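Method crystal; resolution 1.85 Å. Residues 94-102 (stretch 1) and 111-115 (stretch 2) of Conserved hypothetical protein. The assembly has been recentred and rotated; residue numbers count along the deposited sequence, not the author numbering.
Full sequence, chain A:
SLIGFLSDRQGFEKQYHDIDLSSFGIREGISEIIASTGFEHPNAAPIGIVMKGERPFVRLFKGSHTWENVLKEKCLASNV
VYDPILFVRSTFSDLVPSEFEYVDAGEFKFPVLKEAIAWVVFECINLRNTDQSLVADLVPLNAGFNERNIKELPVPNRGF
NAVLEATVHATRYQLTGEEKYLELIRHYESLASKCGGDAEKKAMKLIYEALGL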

# COMPACT_ATOMS: atom_id res chain seq x y z
N ASP A 94 -1.27 -23.26 4.95
CA ASP A 94 -0.68 -23.25 6.27
C ASP A 94 0.80 -22.89 6.08
O ASP A 94 1.52 -23.57 5.34
CB ASP A 94 -0.78 -24.64 6.93
CG ASP A 94 -2.21 -25.19 6.99
OD1 ASP A 94 -2.81 -25.17 8.08
OD2 ASP A 94 -2.72 -25.68 5.95
N LEU A 95 1.26 -21.84 6.74
CA LEU A 95 2.69 -21.57 6.73
C LEU A 95 3.31 -22.65 7.61
O LEU A 95 2.72 -23.09 8.58
CB LEU A 95 3.00 -20.19 7.28
CG LEU A 95 2.47 -18.93 6.59
CD1 LEU A 95 3.27 -17.73 7.06
CD2 LEU A 95 2.54 -19.01 5.08
N VAL A 96 4.50 -23.10 7.24
CA VAL A 96 5.13 -24.17 8.00
C VAL A 96 5.77 -23.59 9.28
O VAL A 96 6.14 -22.40 9.32
CB VAL A 96 6.04 -25.03 7.12
CG1 VAL A 96 5.19 -25.87 6.17
CG2 VAL A 96 6.98 -24.21 6.35
N PRO A 97 5.84 -24.40 10.35
CA PRO A 97 6.44 -23.88 11.58
C PRO A 97 7.81 -23.24 11.43
O PRO A 97 8.13 -22.36 12.25
CB PRO A 97 6.47 -25.13 12.51
CG PRO A 97 5.33 -25.99 11.98
CD PRO A 97 5.37 -25.80 10.51
N SER A 98 8.59 -23.59 10.40
CA SER A 98 9.93 -22.97 10.18
C SER A 98 9.89 -21.50 9.75
O SER A 98 10.91 -20.81 9.72
CB SER A 98 10.81 -23.76 9.20
OG SER A 98 10.13 -24.18 8.03
N GLU A 99 8.69 -21.02 9.42
CA GLU A 99 8.51 -19.64 8.97
C GLU A 99 8.30 -18.69 10.14
O GLU A 99 8.19 -17.47 9.96
CB GLU A 99 7.31 -19.61 8.01
CG GLU A 99 7.55 -20.53 6.82
CD GLU A 99 6.53 -20.38 5.72
OE1 GLU A 99 5.86 -21.37 5.37
OE2 GLU A 99 6.43 -19.26 5.17
N PHE A 100 8.22 -19.24 11.34
CA PHE A 100 7.96 -18.48 12.54
C PHE A 100 9.19 -18.48 13.44
O PHE A 100 10.04 -19.39 13.37
CB PHE A 100 6.82 -19.10 13.33
CG PHE A 100 5.52 -19.16 12.58
CD1 PHE A 100 4.57 -18.16 12.74
CD2 PHE A 100 5.25 -20.23 11.71
CE1 PHE A 100 3.34 -18.23 12.06
CE2 PHE A 100 4.01 -20.31 11.00
CZ PHE A 100 3.06 -19.29 11.19
N GLU A 101 9.25 -17.48 14.31
CA GLU A 101 10.23 -17.44 15.38
C GLU A 101 9.53 -17.03 16.66
O GLU A 101 8.40 -16.49 16.63
CB GLU A 101 11.41 -16.52 15.01
CG GLU A 101 11.16 -15.02 15.05
CD GLU A 101 12.39 -14.23 14.55
OE1 GLU A 101 13.49 -14.84 14.39
OE2 GLU A 101 12.27 -13.00 14.32
N TYR A 102 10.17 -17.31 17.80
CA TYR A 102 9.56 -17.04 19.10
C TYR A 102 10.18 -15.85 19.81
O TYR A 102 11.40 -15.66 19.86
CB TYR A 102 9.49 -18.33 19.98
CG TYR A 102 8.60 -19.33 19.31
CD1 TYR A 102 7.32 -19.59 19.77
CD2 TYR A 102 9.02 -19.92 18.14
CE1 TYR A 102 6.50 -20.50 19.07
CE2 TYR A 102 8.22 -20.79 17.44
CZ TYR A 102 6.97 -21.07 17.90
OH TYR A 102 6.24 -21.95 17.14
N PRO A 111 4.77 -17.05 18.74
CA PRO A 111 5.25 -17.06 17.37
C PRO A 111 4.95 -15.74 16.61
O PRO A 111 3.81 -15.24 16.67
CB PRO A 111 4.41 -18.17 16.74
CG PRO A 111 3.15 -18.18 17.51
CD PRO A 111 3.57 -17.89 18.91
N VAL A 112 5.96 -15.23 15.93
CA VAL A 112 5.78 -14.13 14.93
C VAL A 112 6.42 -14.61 13.64
O VAL A 112 7.17 -15.59 13.66
CB VAL A 112 6.37 -12.80 15.43
CG1 VAL A 112 5.65 -12.31 16.69
CG2 VAL A 112 7.90 -12.88 15.65
N LEU A 113 6.11 -13.97 12.51
CA LEU A 113 6.75 -14.34 11.25
C LEU A 113 8.20 -13.88 11.17
O LEU A 113 8.51 -12.75 11.50
CB LEU A 113 5.98 -13.80 10.05
CG LEU A 113 4.54 -14.32 9.94
CD1 LEU A 113 3.84 -13.63 8.75
CD2 LEU A 113 4.53 -15.82 9.74
N LYS A 114 9.07 -14.78 10.71
CA LYS A 114 10.48 -14.42 10.52
C LYS A 114 10.64 -13.33 9.47
O LYS A 114 11.57 -12.52 9.56
CB LYS A 114 11.27 -15.64 10.09
CG LYS A 114 11.48 -16.62 11.23
CD LYS A 114 12.08 -17.92 10.69
CE LYS A 114 13.53 -17.76 10.42
NZ LYS A 114 14.16 -19.07 10.83
N GLU A 115 9.73 -13.33 8.50
CA GLU A 115 9.74 -12.36 7.41
C GLU A 115 8.90 -11.10 7.71
O GLU A 115 8.73 -10.25 6.85
CB GLU A 115 9.28 -13.02 6.11
CG GLU A 115 10.27 -14.06 5.53
CD GLU A 115 11.71 -13.55 5.37
OE1 GLU A 115 11.92 -12.38 4.96
OE2 GLU A 115 12.65 -14.34 5.63
O HOH W 1 7.97 -15.68 7.92
O HOH W 2 13.34 -12.27 11.72
O HOH W 3 10.31 -11.65 13.56

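A proline sits inside this antiparallel pairing at no cost in hydrogen bonds, because Pro111 faces Tyr102 at a non-hydrogen-bonded position, where a strand asks for no NH toward its partner. Instead its CA approaches Glu101 O at 3.3 Å as a CA-H...O contact, and its CA lies over one face of the Tyr102 ring, with Tyr102 CE1 3.9 Å from Pro111 CB.

The direct hydrogen bonds between the stretches all run backbone to backbone. Glu101 N donates to Val112 O (2.9 Å) and Val112 N to Glu101 O (2.8 Å), closing a reciprocal pair; beyond the strand, Lys114 N reaches Glu99 O (2.9 Å) almost linearly. That carbonyl also accepts from a water held by Glu115 N.

Pro111 and Tyr102 share one face. Phe100, chi1 m, points away overall, yet its ring meets both Pro111 (CD1 to CB, 4.0 Å) and Leu113 (CE1 to CD2, 3.6 Å). Leu95 CD1 closes on the same Leu113 CD2 at 3.5 Å, so buried, branched and aromatic carbon packs together.

Glu101 and Val112 occupy the other face, where Glu101 CG lies 3.9 Å from Val112 CG2, so the aliphatic stem of the glutamate lies against the buried valine while its carboxylate meets water. Glu101 CB packs on Lys114 CG (3.8 Å), the aliphatic parts of two charged residues in contact, while Glu101 OE2 takes two waters that also donate to Leu113 O and Lys114 O.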